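Uncharacterized protein (Eubacterium ventriosum, PDB 3FDI) is of unknown function but, as a P-loop relative of cytidylate kinase, probably binds nucleotides and may transfer phosphate. Local coordinates at residues B[25-30]-B[100-105]; B[7-12]-B[194-199]; B[133-138]-B[143-148]; B[178-181]-B[187-190]. All blocks are in the same frame, centred on the assembly; numbering follows the deposited sequence.

Contact 1. Residues B[25-30]-B[100-105]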
loop_
_atom_site.group_PDB
_atom_site.type_symbol
_atom_site.label_atom_id
_atom_site.label_comp_id
_atom_site.label_asym_id
_atom_site.label_seq_id
_atom_site.Cartn_x
_atom_site.Cartn_y
_atom_site.Cartn_z
ATOM N N LYS B 25 -13.144 -22.986 -18.364
ATOM C CA LYS B 25 -12.330 -24.050 -18.946
ATOM C C LYS B 25 -11.841 -25.067 -17.913
ATOM O O LYS B 25 -11.946 -26.265 -18.132
ATOM C CB LYS B 25 -11.179 -23.471 -19.782
ATOM C CG LYS B 25 -11.719 -22.806 -21.063
ATOM C CD LYS B 25 -10.693 -22.015 -21.879
ATOM C CE LYS B 25 -11.183 -21.909 -23.355
ATOM N NZ LYS B 25 -10.289 -21.125 -24.261
ATOM N N LEU B 26 -11.363 -24.606 -16.779
ATOM C CA LEU B 26 -10.993 -25.495 -15.675
ATOM C C LEU B 26 -12.194 -26.351 -15.198
ATOM O O LEU B 26 -12.046 -27.568 -15.016
ATOM C CB LEU B 26 -10.438 -24.669 -14.488
ATOM C CG LEU B 26 -9.088 -23.995 -14.703
ATOM C CD1 LEU B 26 -8.752 -22.892 -13.598
ATOM C CD2 LEU B 26 -7.969 -25.101 -14.837
ATOM N N ALA B 27 -13.359 -25.728 -14.977
ATOM C CA ALA B 27 -14.531 -26.439 -14.447
ATOM C C ALA B 27 -14.932 -27.569 -15.402
ATOM O O ALA B 27 -15.222 -28.690 -14.995
ATOM C CB ALA B 27 -15.736 -25.456 -14.220
ATOM N N GLU B 28 -14.899 -27.261 -16.687
ATOM C CA GLU B 28 -15.156 -28.247 -17.716
ATOM C C GLU B 28 -14.086 -29.326 -17.754
ATOM O O GLU B 28 -14.416 -30.473 -17.948
ATOM C CB GLU B 28 -15.257 -27.588 -19.096
ATOM C CG GLU B 28 -16.614 -26.908 -19.362
ATOM C CD GLU B 28 -16.599 -25.977 -20.568
ATOM O OE1 GLU B 28 -15.599 -25.968 -21.332
ATOM O OE2 GLU B 28 -17.582 -25.242 -20.732
ATOM N N HIS B 29 -12.813 -28.980 -17.579
ATOM C CA HIS B 29 -11.773 -30.007 -17.656
ATOM C C HIS B 29 -11.917 -31.023 -16.538
ATOM O O HIS B 29 -11.767 -32.220 -16.763
ATOM C CB HIS B 29 -10.376 -29.423 -17.583
ATOM C CG HIS B 29 -9.295 -30.461 -17.615
ATOM N ND1 HIS B 29 -8.708 -30.970 -16.477
ATOM C CD2 HIS B 29 -8.695 -31.082 -18.654
ATOM C CE1 HIS B 29 -7.785 -31.848 -16.815
ATOM N NE2 HIS B 29 -7.752 -31.932 -18.131
ATOM N N TYR B 30 -12.200 -30.538 -15.336
ATOM C CA TYR B 30 -12.378 -31.409 -14.198
ATOM C C TYR B 30 -13.838 -31.820 -13.978
ATOM O O TYR B 30 -14.137 -32.517 -13.033
ATOM C CB TYR B 30 -11.828 -30.725 -12.951
ATOM C CG TYR B 30 -10.328 -30.616 -12.936
ATOM C CD1 TYR B 30 -9.532 -31.746 -12.787
ATOM C CD2 TYR B 30 -9.703 -29.378 -13.036
ATOM C CE1 TYR B 30 -8.126 -31.640 -12.760
ATOM C CE2 TYR B 30 -8.312 -29.265 -13.006
ATOM C CZ TYR B 30 -7.533 -30.389 -12.874
ATOM O OH TYR B 30 -6.168 -30.249 -12.876
ATOM N N SER B 100 -16.144 -30.804 -4.850
ATOM C CA SER B 100 -15.190 -30.185 -5.716
ATOM C C SER B 100 -15.861 -29.096 -6.542
ATOM O O SER B 100 -16.997 -29.279 -7.005
ATOM C CB SER B 100 -14.602 -31.203 -6.634
ATOM O OG SER B 100 -13.887 -32.168 -5.873
ATOM N N PHE B 101 -15.166 -27.966 -6.725
ATOM C CA PHE B 101 -15.707 -26.838 -7.483
ATOM C C PHE B 101 -14.661 -25.788 -7.795
ATOM O O PHE B 101 -13.559 -25.800 -7.249
ATOM C CB PHE B 101 -16.927 -26.155 -6.757
ATOM C CG PHE B 101 -16.621 -25.654 -5.365
ATOM C CD1 PHE B 101 -16.186 -24.343 -5.146
ATOM C CD2 PHE B 101 -16.757 -26.494 -4.275
ATOM C CE1 PHE B 101 -15.903 -23.879 -3.860
ATOM C CE2 PHE B 101 -16.466 -26.054 -2.974
ATOM C CZ PHE B 101 -16.038 -24.737 -2.768
ATOM N N VAL B 102 -15.052 -24.903 -8.709
ATOM C CA VAL B 102 -14.319 -23.708 -9.049
ATOM C C VAL B 102 -15.134 -22.554 -8.482
ATOM O O VAL B 102 -16.367 -22.520 -8.601
ATOM C CB VAL B 102 -14.179 -23.527 -10.578
ATOM C CG1 VAL B 102 -13.460 -22.235 -10.875
ATOM C CG2 VAL B 102 -13.447 -24.727 -11.229
ATOM N N ILE B 103 -14.450 -21.620 -7.837
ATOM C CA ILE B 103 -15.103 -20.445 -7.320
ATOM C C ILE B 103 -14.290 -19.216 -7.750
ATOM O O ILE B 103 -13.078 -19.165 -7.578
ATOM C CB ILE B 103 -15.345 -20.553 -5.775
ATOM C CG1 ILE B 103 -16.019 -19.303 -5.190
ATOM C CG2 ILE B 103 -14.070 -20.844 -5.034
ATOM C CD1 ILE B 103 -17.366 -19.024 -5.696
ATOM N N VAL B 104 -14.974 -18.265 -8.355
ATOM C CA VAL B 104 -14.363 -17.025 -8.775
ATOM C C VAL B 104 -14.635 -15.995 -7.697
ATOM O O VAL B 104 -15.787 -15.826 -7.270
ATOM C CB VAL B 104 -14.983 -16.552 -10.095
ATOM C CG1 VAL B 104 -14.484 -15.153 -10.444
ATOM C CG2 VAL B 104 -14.660 -17.568 -11.231
ATOM N N GLY B 105 -13.594 -15.309 -7.251
ATOM C CA GLY B 105 -13.753 -14.196 -6.367
ATOM C C GLY B 105 -14.241 -14.643 -5.022
ATOM O O GLY B 105 -13.903 -15.755 -4.579
#

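Contact 2. Residues B[7-12]-B[194-199]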
loop_
_atom_site.group_PDB
_atom_site.type_symbol
_atom_site.label_atom_id
_atom_site.label_comp_id
_atom_site.label_asym_id
_atom_site.label_seq_id
_atom_site.Cartn_x
_atom_site.Cartn_y
_atom_site.Cartn_z
ATOM N N ILE B 7 -10.941 -31.575 -5.210
ATOM C CA ILE B 7 -10.335 -30.368 -5.816
ATOM C C ILE B 7 -11.209 -29.121 -5.719
ATOM O O ILE B 7 -12.391 -29.117 -6.118
ATOM C CB ILE B 7 -9.945 -30.525 -7.303
ATOM C CG1 ILE B 7 -9.407 -31.938 -7.602
ATOM C CG2 ILE B 7 -8.871 -29.513 -7.664
ATOM C CD1 ILE B 7 -8.322 -31.996 -8.741
ATOM N N ILE B 8 -10.617 -28.058 -5.181
ATOM C CA ILE B 8 -11.249 -26.735 -5.148
ATOM C C ILE B 8 -10.291 -25.715 -5.802
ATOM O O ILE B 8 -9.138 -25.645 -5.421
ATOM C CB ILE B 8 -11.608 -26.319 -3.709
ATOM C CG1 ILE B 8 -12.363 -27.449 -2.996
ATOM C CG2 ILE B 8 -12.458 -25.110 -3.718
ATOM C CD1 ILE B 8 -12.552 -27.255 -1.544
ATOM N N ILE B 9 -10.767 -24.956 -6.797
ATOM C CA ILE B 9 -9.953 -23.964 -7.465
ATOM C C ILE B 9 -10.544 -22.600 -7.247
ATOM O O ILE B 9 -11.695 -22.382 -7.596
ATOM C CB ILE B 9 -9.879 -24.220 -8.934
ATOM C CG1 ILE B 9 -9.330 -25.647 -9.191
ATOM C CG2 ILE B 9 -9.036 -23.109 -9.612
ATOM C CD1 ILE B 9 -9.427 -26.099 -10.694
ATOM N N ALA B 10 -9.771 -21.703 -6.628
ATOM C CA ALA B 10 -10.215 -20.355 -6.245
ATOM C C ALA B 10 -9.519 -19.402 -7.206
ATOM O O ALA B 10 -8.282 -19.373 -7.289
ATOM C CB ALA B 10 -9.849 -20.042 -4.826
ATOM N N ILE B 11 -10.293 -18.669 -7.978
ATOM C CA ILE B 11 -9.754 -17.837 -9.031
ATOM C C ILE B 11 -10.057 -16.429 -8.703
ATOM O O ILE B 11 -11.229 -16.091 -8.445
ATOM C CB ILE B 11 -10.394 -18.170 -10.374
ATOM C CG1 ILE B 11 -9.785 -19.441 -10.945
ATOM C CG2 ILE B 11 -10.150 -17.031 -11.399
ATOM C CD1 ILE B 11 -10.616 -20.029 -11.937
ATOM N N GLY B 12 -9.020 -15.615 -8.718
ATOM C CA GLY B 12 -9.130 -14.174 -8.749
ATOM C C GLY B 12 -8.693 -13.674 -10.115
ATOM O O GLY B 12 -8.141 -14.415 -10.914
ATOM N N LYS B 194 -1.620 -28.373 -14.829
ATOM C CA LYS B 194 -0.323 -28.973 -14.526
ATOM C C LYS B 194 0.048 -28.742 -13.068
ATOM O O LYS B 194 0.461 -29.666 -12.375
ATOM C CB LYS B 194 0.738 -28.365 -15.447
ATOM C CG LYS B 194 2.191 -28.884 -15.280
ATOM C CD LYS B 194 3.056 -28.329 -16.423
ATOM C CE LYS B 194 4.256 -29.186 -16.814
ATOM N NZ LYS B 194 3.963 -30.506 -17.420
ATOM N N TYR B 195 -0.118 -27.509 -12.577
ATOM C CA TYR B 195 0.136 -27.245 -11.169
ATOM C C TYR B 195 -0.672 -28.224 -10.296
ATOM O O TYR B 195 -0.133 -28.920 -9.400
ATOM C CB TYR B 195 -0.218 -25.782 -10.820
ATOM C CG TYR B 195 0.168 -25.354 -9.434
ATOM C CD1 TYR B 195 1.369 -24.679 -9.197
ATOM C CD2 TYR B 195 -0.647 -25.602 -8.360
ATOM C CE1 TYR B 195 1.723 -24.257 -7.940
ATOM C CE2 TYR B 195 -0.274 -25.182 -7.073
ATOM C CZ TYR B 195 0.915 -24.507 -6.892
ATOM O OH TYR B 195 1.307 -24.087 -5.642
ATOM N N ILE B 196 -1.962 -28.297 -10.583
ATOM C CA ILE B 196 -2.915 -29.080 -9.758
ATOM C C ILE B 196 -2.572 -30.558 -9.773
ATOM O O ILE B 196 -2.513 -31.203 -8.713
ATOM C CB ILE B 196 -4.417 -28.893 -10.243
ATOM C CG1 ILE B 196 -4.866 -27.454 -10.029
ATOM C CG2 ILE B 196 -5.335 -29.850 -9.540
ATOM C CD1 ILE B 196 -6.099 -27.094 -10.781
ATOM N N ASP B 197 -2.321 -31.081 -10.974
ATOM C CA ASP B 197 -2.091 -32.506 -11.152
ATOM C C ASP B 197 -0.689 -32.959 -10.727
ATOM O O ASP B 197 -0.445 -34.122 -10.529
ATOM C CB ASP B 197 -2.352 -32.910 -12.612
ATOM C CG ASP B 197 -3.793 -32.603 -13.079
ATOM O OD1 ASP B 197 -4.725 -32.427 -12.263
ATOM O OD2 ASP B 197 -3.987 -32.529 -14.307
ATOM N N SER B 198 0.240 -32.040 -10.572
ATOM C CA SER B 198 1.580 -32.405 -10.143
ATOM C C SER B 198 1.702 -32.157 -8.641
ATOM O O SER B 198 2.776 -32.082 -8.094
ATOM C CB SER B 198 2.576 -31.581 -10.908
ATOM O OG SER B 198 2.492 -30.268 -10.437
ATOM N N ARG B 199 0.576 -32.058 -7.965
ATOM C CA ARG B 199 0.570 -31.884 -6.530
ATOM C C ARG B 199 -0.115 -33.117 -5.914
ATOM O O ARG B 199 0.383 -34.259 -6.075
ATOM C CB ARG B 199 -0.141 -30.577 -6.236
ATOM C CG ARG B 199 -0.902 -30.490 -4.941
ATOM C CD ARG B 199 -1.681 -29.212 -4.891
ATOM N NE ARG B 199 -3.066 -29.441 -4.455
ATOM C CZ ARG B 199 -3.977 -30.135 -5.143
ATOM N NH1 ARG B 199 -3.681 -30.689 -6.315
ATOM N NH2 ARG B 199 -5.201 -30.269 -4.663
#

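Contact 3. Residues B[133-138]-B[143-148]. With SO4 (sulfate ion), chain G.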
loop_
_atom_site.group_PDB
_atom_site.type_symbol
_atom_site.label_atom_id
_atom_site.label_comp_id
_atom_site.label_asym_id
_atom_site.label_seq_id
_atom_site.Cartn_x
_atom_site.Cartn_y
_atom_site.Cartn_z
ATOM N N ARG B 133 -10.535 -7.222 -25.192
ATOM C CA ARG B 133 -11.562 -8.191 -24.769
ATOM C C ARG B 133 -12.798 -7.487 -24.221
ATOM O O ARG B 133 -13.911 -7.898 -24.526
ATOM C CB ARG B 133 -11.026 -9.235 -23.765
ATOM C CG ARG B 133 -12.141 -9.965 -22.966
ATOM C CD ARG B 133 -11.704 -11.271 -22.326
ATOM N NE ARG B 133 -10.265 -11.443 -22.396
ATOM C CZ ARG B 133 -9.633 -12.397 -23.074
ATOM N NH1 ARG B 133 -8.304 -12.409 -23.059
ATOM N NH2 ARG B 133 -10.304 -13.348 -23.741
ATOM N N VAL B 134 -12.586 -6.433 -23.426
ATOM C CA VAL B 134 -13.679 -5.658 -22.813
ATOM C C VAL B 134 -14.558 -4.874 -23.842
ATOM O O VAL B 134 -15.794 -4.916 -23.771
ATOM C CB VAL B 134 -13.130 -4.672 -21.730
ATOM C CG1 VAL B 134 -14.210 -3.735 -21.227
ATOM C CG2 VAL B 134 -12.484 -5.459 -20.533
HETATM N N MSE B 135 -13.929 -4.131 -24.753
HETATM C CA MSE B 135 -14.687 -3.418 -25.815
HETATM C C MSE B 135 -15.586 -4.367 -26.598
HETATM O O MSE B 135 -16.770 -4.101 -26.801
HETATM C CB MSE B 135 -13.740 -2.738 -26.801
HETATM C CG MSE B 135 -12.877 -1.671 -26.181
HETATM SE SE MSE B 135 -11.544 -1.176 -27.471
HETATM C CE MSE B 135 -12.754 -0.267 -28.780
ATOM N N GLU B 136 -14.987 -5.472 -27.022
ATOM C CA GLU B 136 -15.670 -6.541 -27.726
ATOM C C GLU B 136 -16.756 -7.168 -26.894
ATOM O O GLU B 136 -17.799 -7.499 -27.424
ATOM C CB GLU B 136 -14.678 -7.638 -28.134
ATOM C CG GLU B 136 -15.245 -8.662 -29.152
ATOM C CD GLU B 136 -14.142 -9.479 -29.879
ATOM O OE1 GLU B 136 -12.966 -9.040 -29.929
ATOM O OE2 GLU B 136 -14.450 -10.576 -30.408
ATOM N N ARG B 137 -16.504 -7.371 -25.602
ATOM C CA ARG B 137 -17.491 -7.991 -24.731
ATOM C C ARG B 137 -18.633 -7.017 -24.508
ATOM O O ARG B 137 -19.780 -7.403 -24.608
ATOM C CB ARG B 137 -16.876 -8.412 -23.388
ATOM C CG ARG B 137 -17.898 -8.692 -22.267
ATOM C CD ARG B 137 -17.224 -8.653 -20.876
ATOM N NE ARG B 137 -16.119 -9.584 -20.869
ATOM C CZ ARG B 137 -15.128 -9.618 -19.978
ATOM N NH1 ARG B 137 -14.195 -10.541 -20.121
ATOM N NH2 ARG B 137 -15.057 -8.759 -18.964
ATOM N N GLU B 138 -18.311 -5.762 -24.219
ATOM C CA GLU B 138 -19.296 -4.816 -23.700
ATOM C C GLU B 138 -19.781 -3.752 -24.706
ATOM O O GLU B 138 -20.466 -2.784 -24.319
ATOM C CB GLU B 138 -18.743 -4.137 -22.436
ATOM C CG GLU B 138 -18.463 -5.089 -21.251
ATOM C CD GLU B 138 -19.745 -5.712 -20.649
ATOM O OE1 GLU B 138 -19.855 -5.849 -19.404
ATOM O OE2 GLU B 138 -20.651 -6.077 -21.422
ATOM N N LYS B 143 -11.967 4.231 -24.401
ATOM C CA LYS B 143 -12.072 5.129 -23.240
ATOM C C LYS B 143 -12.884 4.465 -22.141
ATOM O O LYS B 143 -12.416 4.289 -21.019
ATOM C CB LYS B 143 -12.725 6.469 -23.658
ATOM C CG LYS B 143 -13.014 7.516 -22.527
ATOM C CD LYS B 143 -13.894 8.739 -23.054
ATOM C CE LYS B 143 -14.150 9.801 -21.946
ATOM N NZ LYS B 143 -14.468 11.171 -22.445
ATOM N N THR B 144 -14.103 4.074 -22.480
ATOM C CA THR B 144 -14.971 3.403 -21.530
ATOM C C THR B 144 -14.367 2.093 -21.015
ATOM O O THR B 144 -14.385 1.851 -19.829
ATOM C CB THR B 144 -16.319 3.123 -22.150
ATOM O OG1 THR B 144 -16.833 4.350 -22.643
ATOM C CG2 THR B 144 -17.310 2.570 -21.114
ATOM N N ALA B 145 -13.851 1.267 -21.919
ATOM C CA ALA B 145 -13.239 0.006 -21.560
ATOM C C ALA B 145 -12.263 0.246 -20.453
ATOM O O ALA B 145 -12.315 -0.424 -19.418
ATOM C CB ALA B 145 -12.542 -0.594 -22.749
ATOM N N LEU B 146 -11.373 1.215 -20.633
ATOM C CA LEU B 146 -10.328 1.405 -19.626
ATOM C C LEU B 146 -10.825 1.947 -18.283
ATOM O O LEU B 146 -10.272 1.620 -17.238
ATOM C CB LEU B 146 -9.119 2.195 -20.162
ATOM C CG LEU B 146 -8.019 1.235 -20.662
ATOM C CD1 LEU B 146 -8.022 1.191 -22.189
ATOM C CD2 LEU B 146 -6.619 1.559 -20.125
ATOM N N ASN B 147 -11.870 2.754 -18.325
ATOM C CA ASN B 147 -12.533 3.226 -17.126
ATOM C C ASN B 147 -13.222 2.098 -16.427
ATOM O O ASN B 147 -13.087 1.956 -15.247
ATOM C CB ASN B 147 -13.554 4.306 -17.477
ATOM C CG ASN B 147 -12.900 5.626 -17.778
ATOM O OD1 ASN B 147 -11.739 5.842 -17.442
ATOM N ND2 ASN B 147 -13.638 6.529 -18.396
HETATM N N MSE B 148 -13.970 1.290 -17.156
HETATM C CA MSE B 148 -14.552 0.095 -16.550
HETATM C C MSE B 148 -13.508 -0.785 -15.871
HETATM O O MSE B 148 -13.724 -1.287 -14.773
HETATM C CB MSE B 148 -15.264 -0.716 -17.606
HETATM C CG MSE B 148 -16.685 -0.328 -17.741
HETATM SE SE MSE B 148 -17.331 -1.354 -19.206
HETATM C CE MSE B 148 -16.659 -0.165 -20.599
HETATM S S SO4 G . -12.782 -11.365 -16.924
HETATM O O1 SO4 G . -13.591 -12.539 -16.583
HETATM O O2 SO4 G . -13.468 -10.114 -16.613
HETATM O O3 SO4 G . -11.612 -11.541 -16.038
HETATM O O4 SO4 G . -12.427 -11.440 -18.376
#

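Contact 4. Residues B[178-181]-B[187-190]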
loop_
_atom_site.group_PDB
_atom_site.type_symbol
_atom_site.label_atom_id
_atom_site.label_comp_id
_atom_site.label_asym_id
_atom_site.label_seq_id
_atom_site.Cartn_x
_atom_site.Cartn_y
_atom_site.Cartn_z
ATOM N N ILE B 178 -0.965 -15.768 -13.512
ATOM C CA ILE B 178 -0.612 -15.897 -14.925
ATOM C C ILE B 178 -1.154 -14.697 -15.695
ATOM O O ILE B 178 -2.367 -14.357 -15.570
ATOM C CB ILE B 178 -1.150 -17.206 -15.511
ATOM C CG1 ILE B 178 -0.667 -18.393 -14.662
ATOM C CG2 ILE B 178 -0.602 -17.407 -16.904
ATOM C CD1 ILE B 178 -1.273 -19.747 -15.063
ATOM N N LYS B 179 -0.271 -14.005 -16.402
ATOM C CA LYS B 179 -0.660 -12.815 -17.204
ATOM C C LYS B 179 -0.986 -13.269 -18.595
ATOM O O LYS B 179 -0.141 -13.895 -19.253
ATOM C CB LYS B 179 0.460 -11.757 -17.275
ATOM C CG LYS B 179 0.090 -10.471 -18.044
ATOM C CD LYS B 179 1.195 -9.417 -17.937
ATOM C CE LYS B 179 1.366 -8.873 -16.479
ATOM N NZ LYS B 179 2.493 -7.910 -16.359
ATOM N N ILE B 180 -2.199 -12.971 -19.016
ATOM C CA ILE B 180 -2.696 -13.334 -20.317
ATOM C C ILE B 180 -2.418 -12.190 -21.263
ATOM O O ILE B 180 -2.765 -11.070 -21.010
ATOM C CB ILE B 180 -4.162 -13.681 -20.232
ATOM C CG1 ILE B 180 -4.319 -14.948 -19.411
ATOM C CG2 ILE B 180 -4.721 -13.881 -21.575
ATOM C CD1 ILE B 180 -5.577 -15.654 -19.578
ATOM N N GLY B 181 -1.722 -12.499 -22.336
ATOM C CA GLY B 181 -1.164 -11.511 -23.230
ATOM C C GLY B 181 -0.179 -12.246 -24.103
ATOM O O GLY B 181 -0.543 -12.734 -25.147
ATOM N N THR B 187 -3.487 -21.587 -22.752
ATOM C CA THR B 187 -2.169 -21.848 -22.215
ATOM C C THR B 187 -2.162 -21.675 -20.692
ATOM O O THR B 187 -1.589 -22.496 -20.000
ATOM C CB THR B 187 -1.086 -20.964 -22.856
ATOM O OG1 THR B 187 -0.906 -21.329 -24.238
ATOM C CG2 THR B 187 0.263 -21.139 -22.127
ATOM N N ALA B 188 -2.806 -20.605 -20.201
ATOM C CA ALA B 188 -3.016 -20.369 -18.768
ATOM C C ALA B 188 -3.806 -21.506 -18.108
ATOM O O ALA B 188 -3.451 -21.982 -17.060
ATOM C CB ALA B 188 -3.725 -19.020 -18.557
ATOM N N THR B 189 -4.870 -21.952 -18.734
ATOM C CA THR B 189 -5.671 -23.027 -18.178
ATOM C C THR B 189 -4.809 -24.289 -18.018
ATOM O O THR B 189 -4.833 -24.942 -16.955
ATOM C CB THR B 189 -6.909 -23.271 -19.071
ATOM O OG1 THR B 189 -7.643 -22.044 -19.172
ATOM C CG2 THR B 189 -7.797 -24.348 -18.514
ATOM N N ASP B 190 -4.005 -24.604 -19.050
ATOM C CA ASP B 190 -3.167 -25.832 -19.045
ATOM C C ASP B 190 -2.131 -25.777 -17.950
ATOM O O ASP B 190 -1.812 -26.798 -17.342
ATOM C CB ASP B 190 -2.440 -26.081 -20.378
ATOM C CG ASP B 190 -3.384 -26.542 -21.527
ATOM O OD1 ASP B 190 -4.567 -26.954 -21.330
ATOM O OD2 ASP B 190 -2.925 -26.480 -22.687
#

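Contact 1. Residues B[25-30]-B[100-105]
Helix 25-30 lies over strand 101-104 with A27 and V102 at their closest approach, 6.1 Å between CA atoms. This is the helix-on-sheet layer of a P-loop kinase fold: helix 19-30, which follows the phosphate-binding loop, covers one face of a parallel sheet in which strand 101-104 runs between strands 34-35 and 8-13. V102 carries the contact. Its CA-CB bond points at the helix, and its two methyls divide the work: with CG1 placed opposite the backbone N (chi1 178°), CG2 is left beside that N and meets the helix. CG2 touches A27 at the backbone as well as the side chain, lying 3.8 Å from A27 CA and 3.8 Å from A27 CB. The other methyl, V102 CG1, packs on I11 of strand 8-13. L26 points toward the strand too, but only its CB approaches V102 CG2, loosely at 4.4 Å, while its branched end packs on I11. With only a methyl at A27, the valine methyl can lie against the helix backbone, and L34 touches both A27 and V102 from the neighbouring strand. No hydrogen bond crosses between the two segments; V102 spends its backbone bonds on P33 and Y35 instead. In the last turn of the helix, H29 ND1 sits 3.6 Å above the plane of the Y30 ring, over its centre.

Contact 2. Residues B[7-12]-B[194-199]
I196 is the residue through which the last turn of helix 185-197 meets I9 of strand 8-13 and I7 just before that strand. Preceding it, Y195 serves another interface, its OH hydrogen-bonded to K179 O of the second subunit. I196 points at the strand and divides between two partners. With CG2 set opposite the backbone N and CG1 beside it (chi1 -65°), CG2 rests on I7, 3.8 Å from I7 CD1 and 4.0 Å from I7 CG2. The other branch reaches I9: I196 CD1 stands 3.5 Å from I9 CD1, tighter than usual for two methyls, the side chains crossing at about a right angle. In this P-loop fold, strand 8-13 is the central strand of the parallel sheet and leads into the phosphate-binding loop; the C-terminal helix packs against its beginning. Cut back to an alanine, I196 would lose both branches, which is likely to open a gap beside I7 CD1 and I9 CD1. At S198 the helix gives way, S198 N still bonded to K194 O at 3.0 Å. R199 then folds back, and its NH1 makes a weak, bent hydrogen bond to I196 O, 2.7 Å long at 116°.

Contact 3. Residues B[133-138]-B[143-148]
V134 holds CG1 opposite its backbone N (chi1 172°), which sets that methyl against A145 of the next helix, while R137 bends at chi3 (-55°) and carries its guanidinium to a bound sulfate. The two segments belong to consecutive helices, 127-138 and 142-163, joined by a short loop and set nearly crosswise, their local axes 9.0 Å apart at an angle of 105°; the pair probably corresponds to the lid helices of related nucleotide kinases. A145 is the small residue at the crossing. CB of A145 is met from two directions, roughly at a right angle, by V134 CG1 at 3.9 Å and by CG of the selenomethionine M135 at 3.6 Å. A second selenomethionine, M148, closes the far end more loosely, its SE 4.4 Å from CG of E138. F15 and V140 extend this apolar patch, and P68 of the third subunit packs on M148. F15, which also touches V134, makes a cation-pi contact with R137. The sulfate, probably from the crystallisation liquor, also accepts hydrogen bonds from the backbone N-H groups of G16, G18, G19 and H20, so it occupies the P-loop, probably where a nucleotide phosphate would lie. The guanidinium grips it with two nitrogens: R137 NH1 reaches O4 of the sulfate at 2.6 Å, near the guanidinium plane, and R137 NH2 donates to O2 at 3.1 Å.

Contact 4. Residues B[178-181]-B[187-190]
Strand 178-180 and helix 187-190 approach most closely at I178 and A188, whose CA atoms are 6.4 Å apart, the chain having turned back after the strand to lay the helix on the sheet. A188 points its methyl at the strand and is met there by I178 and I180, alternate residues of the strand. CG2 of I178 lies 3.9 Å from A188 CB, and CD1 of I180 comes to 4.0 Å of the same carbon. In I178 the branches are shared out by chi1 (-54°): CG2 faces the alanine methyl, while the longer arm reaches over to the helix backbone and brings CD1 to 3.7 Å from A188 O. These pairs join the last strand of the five-stranded parallel sheet, 176-180, to the C-terminal helix of the P-loop kinase fold. I178 continues onto M191 and I192 along the helix, whereas I180 also touches V22 of helix 19-30. K179, between them, points away from the helix, and its NZ hydrogen-bonds to R172 O of the second subunit. Between the two segments there is no hydrogen bond and no charge pair; the union rests on buried aliphatic surface, and the small side chain of A188 is consistent with the close approach of helix and strand.

Contacts 1, 2 and 4 secure helices 19-30 and 185-197 on one parallel sheet. Contacts 2 and 4 use the same C-terminal helix, their centres 14 Å apart, and both also meet the second subunit. Contacts 1 and 2 are 9 Å apart between centres and touch where Y30 OH stands 2.7 Å from D197 OD1, a probable hydrogen bond. Contacts 1 and 4 meet through K25 CB, 3.7 Å from T189 CG2. Contact 3 lies apart, its centre about 25 Å from that of contact 1, yet its R137 reaches the sulfate in the P-loop between strand 8-13 and helix 19-30. R133 NH1, 4.1 Å from I180 CG2, links it to contact 4.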